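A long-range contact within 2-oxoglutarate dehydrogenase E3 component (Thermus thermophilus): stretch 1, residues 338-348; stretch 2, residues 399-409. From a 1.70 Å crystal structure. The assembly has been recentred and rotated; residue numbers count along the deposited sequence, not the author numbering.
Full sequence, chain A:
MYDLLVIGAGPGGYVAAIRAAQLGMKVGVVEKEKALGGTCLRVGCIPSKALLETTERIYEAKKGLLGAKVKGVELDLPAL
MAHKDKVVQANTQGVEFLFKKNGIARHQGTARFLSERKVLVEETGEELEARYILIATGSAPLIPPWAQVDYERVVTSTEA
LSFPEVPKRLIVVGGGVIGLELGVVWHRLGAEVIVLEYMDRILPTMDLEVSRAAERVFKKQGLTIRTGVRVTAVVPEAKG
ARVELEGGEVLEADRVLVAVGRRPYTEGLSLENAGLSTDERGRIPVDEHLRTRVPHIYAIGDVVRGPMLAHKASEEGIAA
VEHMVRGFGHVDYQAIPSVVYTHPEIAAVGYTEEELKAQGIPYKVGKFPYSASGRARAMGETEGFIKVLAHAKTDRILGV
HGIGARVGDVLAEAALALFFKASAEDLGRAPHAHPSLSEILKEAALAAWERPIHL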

ATOM      1  N   SER A 338      -7.830  -0.029 -12.017  1.00 15.41           N
ATOM      2  CA  SER A 338      -6.937  -0.259 -13.138  1.00 15.36           C
ATOM      3  C   SER A 338      -5.622   0.423 -12.788  1.00 14.99           C
ATOM      4  O   SER A 338      -5.605   1.607 -12.449  1.00 15.28           O
ATOM      5  CB  SER A 338      -7.538   0.302 -14.424  1.00 15.56           C
ATOM      6  OG  SER A 338      -6.648   0.116 -15.511  1.00 16.73           O
ATOM      7  N   VAL A 339      -4.531  -0.328 -12.850  1.00 14.70           N
ATOM      8  CA  VAL A 339      -3.233   0.134 -12.357  1.00 14.55           C
ATOM      9  C   VAL A 339      -2.139  -0.096 -13.393  1.00 14.32           C
ATOM     10  O   VAL A 339      -2.160  -1.083 -14.115  1.00 15.11           O
ATOM     11  CB  VAL A 339      -2.844  -0.599 -11.044  1.00 14.65           C
ATOM     12  CG1 VAL A 339      -1.587   0.007 -10.420  1.00 14.05           C
ATOM     13  CG2 VAL A 339      -4.004  -0.570 -10.063  1.00 14.63           C
ATOM     14  N   VAL A 340      -1.190   0.830 -13.446  1.00 13.68           N
ATOM     15  CA  VAL A 340       0.007   0.712 -14.259  1.00 13.42           C
ATOM     16  C   VAL A 340       1.182   0.582 -13.299  1.00 13.68           C
ATOM     17  O   VAL A 340       1.373   1.444 -12.439  1.00 13.51           O
ATOM     18  CB  VAL A 340       0.208   1.963 -15.135  1.00 13.37           C
ATOM     19  CG1 VAL A 340       1.399   1.782 -16.069  1.00 13.19           C
ATOM     20  CG2 VAL A 340      -1.075   2.301 -15.913  1.00 13.71           C
ATOM     21  N   TYR A 341       1.975  -0.475 -13.447  1.00 13.87           N
ATOM     22  CA  TYR A 341       2.967  -0.862 -12.426  1.00 14.17           C
ATOM     23  C   TYR A 341       4.387  -0.360 -12.727  1.00 14.83           C
ATOM     24  O   TYR A 341       5.391  -0.999 -12.397  1.00 15.32           O
ATOM     25  CB  TYR A 341       2.919  -2.367 -12.218  1.00 13.86           C
ATOM     26  CG  TYR A 341       1.609  -2.769 -11.590  1.00 14.25           C
ATOM     27  CD1 TYR A 341       0.616  -3.398 -12.330  1.00 13.98           C
ATOM     28  CD2 TYR A 341       1.334  -2.441 -10.270  1.00 14.39           C
ATOM     29  CE1 TYR A 341      -0.608  -3.736 -11.746  1.00 14.50           C
ATOM     30  CE2 TYR A 341       0.120  -2.770  -9.689  1.00 14.66           C
ATOM     31  CZ  TYR A 341      -0.833  -3.433 -10.426  1.00 13.38           C
ATOM     32  OH  TYR A 341      -2.031  -3.736  -9.822  1.00 14.55           O
ATOM     33  N   THR A 342       4.433   0.814 -13.333  1.00 15.25           N
ATOM     34  CA  THR A 342       5.645   1.605 -13.456  1.00 15.55           C
ATOM     35  C   THR A 342       5.960   2.229 -12.094  1.00 16.02           C
ATOM     36  O   THR A 342       5.275   1.983 -11.108  1.00 16.41           O
ATOM     37  CB  THR A 342       5.427   2.709 -14.517  1.00 15.47           C
ATOM     38  OG1 THR A 342       4.170   3.357 -14.281  1.00 14.95           O
ATOM     39  CG2 THR A 342       5.286   2.115 -15.935  1.00 15.21           C
ATOM     40  N   HIS A 343       7.030   3.002 -12.032  1.00 16.59           N
ATOM     41  CA  HIS A 343       7.307   3.859 -10.881  1.00 17.12           C
ATOM     42  C   HIS A 343       7.504   5.262 -11.434  1.00 17.16           C
ATOM     43  O   HIS A 343       8.460   5.501 -12.163  1.00 17.75           O
ATOM     44  CB  HIS A 343       8.547   3.393 -10.114  1.00 17.51           C
ATOM     45  CG  HIS A 343       8.888   4.260  -8.939  1.00 19.99           C
ATOM     46  ND1 HIS A 343       8.675   3.864  -7.634  1.00 24.09           N
ATOM     47  CD2 HIS A 343       9.419   5.502  -8.873  1.00 23.05           C
ATOM     48  CE1 HIS A 343       9.064   4.827  -6.817  1.00 24.77           C
ATOM     49  NE2 HIS A 343       9.518   5.833  -7.543  1.00 22.73           N
ATOM     50  N   PRO A 344       6.602   6.195 -11.132  1.00 16.46           N
ATOM     51  CA  PRO A 344       5.483   6.008 -10.199  1.00 15.65           C
ATOM     52  C   PRO A 344       4.402   5.083 -10.750  1.00 15.31           C
ATOM     53  O   PRO A 344       4.324   4.901 -11.960  1.00 15.03           O
ATOM     54  CB  PRO A 344       4.924   7.425 -10.070  1.00 15.85           C
ATOM     55  CG  PRO A 344       5.246   8.071 -11.369  1.00 16.19           C
ATOM     56  CD  PRO A 344       6.593   7.537 -11.731  1.00 16.54           C
ATOM     57  N   GLU A 345       3.581   4.513  -9.871  1.00 14.44           N
ATOM     58  CA  GLU A 345       2.378   3.820 -10.315  1.00 14.46           C
ATOM     59  C   GLU A 345       1.335   4.839 -10.769  1.00 14.00           C
ATOM     60  O   GLU A 345       1.385   6.013 -10.416  1.00 13.70           O
ATOM     61  CB  GLU A 345       1.827   2.881  -9.226  1.00 14.06           C
ATOM     62  CG  GLU A 345       2.804   1.761  -8.897  1.00 14.84           C
ATOM     63  CD  GLU A 345       2.291   0.672  -7.970  1.00 15.18           C
ATOM     64  OE1 GLU A 345       1.181   0.763  -7.397  1.00 13.54           O
ATOM     65  OE2 GLU A 345       3.030  -0.316  -7.813  1.00 16.79           O
ATOM     66  N   ILE A 346       0.411   4.371 -11.594  1.00 14.41           N
ATOM     67  CA  ILE A 346      -0.648   5.187 -12.163  1.00 14.34           C
ATOM     68  C   ILE A 346      -1.914   4.374 -11.964  1.00 14.36           C
ATOM     69  O   ILE A 346      -1.921   3.173 -12.240  1.00 14.13           O
ATOM     70  CB  ILE A 346      -0.360   5.433 -13.663  1.00 14.63           C
ATOM     71  CG1 ILE A 346       1.070   5.976 -13.860  1.00 15.30           C
ATOM     72  CG2 ILE A 346      -1.372   6.363 -14.262  1.00 15.24           C
ATOM     73  CD1 ILE A 346       1.552   5.961 -15.274  1.00 16.79           C
ATOM     74  N   ALA A 347      -2.985   4.983 -11.483  1.00 14.55           N
ATOM     75  CA  ALA A 347      -4.202   4.205 -11.230  1.00 14.65           C
ATOM     76  C   ALA A 347      -5.516   4.970 -11.361  1.00 14.80           C
ATOM     77  O   ALA A 347      -5.564   6.190 -11.263  1.00 15.09           O
ATOM     78  CB  ALA A 347      -4.118   3.533  -9.874  1.00 14.86           C
ATOM     79  N   ALA A 348      -6.578   4.205 -11.580  1.00 14.67           N
ATOM     80  CA  ALA A 348      -7.935   4.717 -11.676  1.00 14.78           C
ATOM     81  C   ALA A 348      -8.909   3.710 -11.095  1.00 14.47           C
ATOM     82  O   ALA A 348      -8.771   2.512 -11.283  1.00 14.73           O
ATOM     83  CB  ALA A 348      -8.300   4.993 -13.113  1.00 14.43           C
ATOM     84  N   GLY A 399     -15.249   8.324  -7.948  1.00 14.31           N
ATOM     85  CA  GLY A 399     -14.010   7.816  -8.505  1.00 14.20           C
ATOM     86  C   GLY A 399     -12.780   8.302  -7.758  1.00 14.18           C
ATOM     87  O   GLY A 399     -12.822   9.330  -7.101  1.00 13.81           O
ATOM     88  N   VAL A 400     -11.694   7.540  -7.841  1.00 13.85           N
ATOM     89  CA  VAL A 400     -10.420   7.924  -7.252  1.00 14.56           C
ATOM     90  C   VAL A 400      -9.309   7.641  -8.261  1.00 14.38           C
ATOM     91  O   VAL A 400      -9.303   6.616  -8.938  1.00 14.40           O
ATOM     92  CB  VAL A 400     -10.147   7.191  -5.906  1.00 14.32           C
ATOM     93  CG1 VAL A 400      -8.881   7.743  -5.236  1.00 14.68           C
ATOM     94  CG2 VAL A 400     -11.353   7.314  -4.974  1.00 14.75           C
ATOM     95  N   HIS A 401      -8.391   8.585  -8.390  1.00 14.72           N
ATOM     96  CA  HIS A 401      -7.384   8.539  -9.434  1.00 15.42           C
ATOM     97  C   HIS A 401      -6.075   9.101  -8.910  1.00 15.32           C
ATOM     98  O   HIS A 401      -6.062  10.032  -8.109  1.00 15.60           O
ATOM     99  CB  HIS A 401      -7.823   9.377 -10.633  1.00 15.86           C
ATOM    100  CG  HIS A 401      -9.199   9.067 -11.139  1.00 18.56           C
ATOM    101  ND1 HIS A 401      -9.471   8.954 -12.478  1.00 25.45           N
ATOM    102  CD2 HIS A 401     -10.384   8.899 -10.505  1.00 21.75           C
ATOM    103  CE1 HIS A 401     -10.757   8.709 -12.647  1.00 25.67           C
ATOM    104  NE2 HIS A 401     -11.332   8.650 -11.463  1.00 20.47           N
ATOM    105  N   GLY A 402      -4.963   8.558  -9.369  1.00 14.83           N
ATOM    106  CA  GLY A 402      -3.700   9.053  -8.890  1.00 14.63           C
ATOM    107  C   GLY A 402      -2.514   8.643  -9.703  1.00 14.36           C
ATOM    108  O   GLY A 402      -2.590   7.785 -10.580  1.00 14.41           O
ATOM    109  N   ILE A 403      -1.414   9.307  -9.403  1.00 14.11           N
ATOM    110  CA  ILE A 403      -0.107   8.945  -9.909  1.00 13.55           C
ATOM    111  C   ILE A 403       0.916   9.234  -8.819  1.00 13.77           C
ATOM    112  O   ILE A 403       0.885  10.298  -8.196  1.00 13.10           O
ATOM    113  CB  ILE A 403       0.217   9.701 -11.215  1.00 13.84           C
ATOM    114  CG1 ILE A 403       1.629   9.351 -11.694  1.00 13.53           C
ATOM    115  CG2 ILE A 403       0.035  11.218 -11.052  1.00 13.72           C
ATOM    116  CD1 ILE A 403       1.939   9.866 -13.086  1.00 13.65           C
ATOM    117  N   GLY A 404       1.802   8.277  -8.583  1.00 13.61           N
ATOM    118  CA  GLY A 404       2.822   8.412  -7.559  1.00 13.68           C
ATOM    119  C   GLY A 404       3.344   7.075  -7.093  1.00 13.16           C
ATOM    120  O   GLY A 404       2.843   6.023  -7.480  1.00 12.92           O
ATOM    121  N   ALA A 405       4.380   7.133  -6.275  1.00 13.37           N
ATOM    122  CA  ALA A 405       4.990   5.955  -5.685  1.00 13.63           C
ATOM    123  C   ALA A 405       3.916   5.108  -5.015  1.00 13.67           C
ATOM    124  O   ALA A 405       3.155   5.600  -4.212  1.00 13.83           O
ATOM    125  CB  ALA A 405       6.047   6.382  -4.674  1.00 13.77           C
ATOM    126  N   ARG A 406       3.814   3.849  -5.424  1.00 13.73           N
ATOM    127  CA  ARG A 406       2.904   2.884  -4.809  1.00 14.05           C
ATOM    128  C   ARG A 406       1.422   3.293  -4.809  1.00 13.02           C
ATOM    129  O   ARG A 406       0.653   2.814  -3.993  1.00 12.32           O
ATOM    130  CB  ARG A 406       3.396   2.556  -3.398  1.00 14.93           C
ATOM    131  CG  ARG A 406       4.797   1.950  -3.436  1.00 17.62           C
ATOM    132  CD  ARG A 406       5.614   2.155  -2.217  1.00 21.86           C
ATOM    133  NE  ARG A 406       6.977   1.690  -2.451  1.00 24.90           N
ATOM    134  CZ  ARG A 406       7.927   1.669  -1.532  1.00 26.59           C
ATOM    135  NH1 ARG A 406       7.679   2.085  -0.299  1.00 28.35           N
ATOM    136  NH2 ARG A 406       9.140   1.226  -1.845  1.00 27.45           N
ATOM    137  N   VAL A 407       1.008   4.131  -5.753  1.00 12.61           N
ATOM    138  CA  VAL A 407      -0.349   4.658  -5.719  1.00 12.93           C
ATOM    139  C   VAL A 407      -1.387   3.552  -5.896  1.00 12.65           C
ATOM    140  O   VAL A 407      -2.506   3.663  -5.410  1.00 13.19           O
ATOM    141  CB  VAL A 407      -0.557   5.797  -6.746  1.00 13.04           C
ATOM    142  CG1 VAL A 407      -1.014   5.268  -8.092  1.00 13.21           C
ATOM    143  CG2 VAL A 407      -1.534   6.830  -6.200  1.00 12.98           C
ATOM    144  N   GLY A 408      -1.011   2.492  -6.596  1.00 13.07           N
ATOM    145  CA  GLY A 408      -1.864   1.329  -6.703  1.00 13.00           C
ATOM    146  C   GLY A 408      -2.165   0.688  -5.358  1.00 12.97           C
ATOM    147  O   GLY A 408      -3.321   0.310  -5.078  1.00 12.77           O
ATOM    148  N   ASP A 409      -1.138   0.546  -4.528  1.00 12.61           N
ATOM    149  CA  ASP A 409      -1.315   0.025  -3.171  1.00 12.94           C
ATOM    150  C   ASP A 409      -2.227   0.927  -2.349  1.00 12.31           C
ATOM    151  O   ASP A 409      -3.053   0.454  -1.580  1.00 12.79           O
ATOM    152  CB  ASP A 409       0.019  -0.106  -2.444  1.00 13.08           C
ATOM    153  CG  ASP A 409       0.937  -1.136  -3.062  1.00 15.31           C
ATOM    154  OD1 ASP A 409       0.465  -2.040  -3.801  1.00 15.12           O
ATOM    155  OD2 ASP A 409       2.167  -1.119  -2.844  1.00 19.44           O
TER
HETATM  156  O   HOH W   1       0.325  -1.923  -6.557  1.00 15.32           O
HETATM  157  O   HOH W   2       3.928  -0.632  -5.406  1.00 24.54           O
HETATM  158  O   HOH W   3      -6.839   7.772 -13.426  1.00 15.20           O

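The contact is built on two antiparallel strands, 345-348 and 399-404, whose axes approach to 4.9 Å and run at 179° to each other. Four residue pairs set the register. E345 with G404 and A347 with G402 are the hydrogen-bonded pairs, with CA atoms 5.4 Å apart in each; I346 with I403 and A348 with H401 are the non-hydrogen-bonded pairs, drawn in to 4.4 and 4.5 Å between CA atoms. At the A347-G402 pair the ladder is regular: A347 N donates to G402 O at 3.0 Å and G402 N to A347 O at 3.1 Å, both close to linear. The E345-G404 pair is lopsided. G404 N donates to E345 O at 2.9 Å with an angle of 167°, whereas the return bond from E345 N to G404 O, although also 2.9 Å long, is bent to 124° and weak. This pair lies where the strand gives way to a type II turn running from G404 to V407, and G404 O also accepts V407 N at 3.2 Å. Two CA-H...O contacts supplement the ladder, I403 CA to E345 O at 3.3 Å and H401 CA to A347 O at 3.5 Å. On the other side of strand 345-348, residues 338-340 pair with it, with V340 N bonded to I346 O at 2.7 Å, so that this strand is hydrogen-bonded along both edges.

The turn carries the second chain across the sheet face that bears E345 and A347. V407 packs onto both, its CG1 lying 3.9 Å from E345 CB and 4.0 Å from A347 CB. G402 leaves room for this valine: a CB on G402 would come within 2.9 Å of V407 CG2. G404, with phi and psi of 158° and 173°, adopts a backbone conformation that by itself calls for glycine.

E345 reaches beyond the strand to the start of the helix. Its OE1 accepts a weak hydrogen bond from G408 N at 2.9 Å, and water 1 joins the same OE1 to D409 OD1, at 2.9 and 2.8 Å. Water 2 makes a second bridge, from E345 OE2 at 2.6 Å to D409 OD2 at 3.1 Å, so the two carboxylates are linked through solvent. The close approach depends on the absence of a side chain at G408, where a CB would fall 2.5 Å from E345 OE1 and 2.8 Å from V339 CG1.

On the opposite face, I403 CG1 touches I346 CG1 at 4.0 Å and P344 CG at 3.9 Å. Farther along, A348 CB lies 4.2 Å from H401 ND1, and water 3 connects that nitrogen to A347 O, 3.0 Å from each. P344, which follows a cis peptide bond, brings its CB to 3.4 Å from G404 C, while the H343 ring reaches the turn through CE1, 4.0 Å from A405 CB.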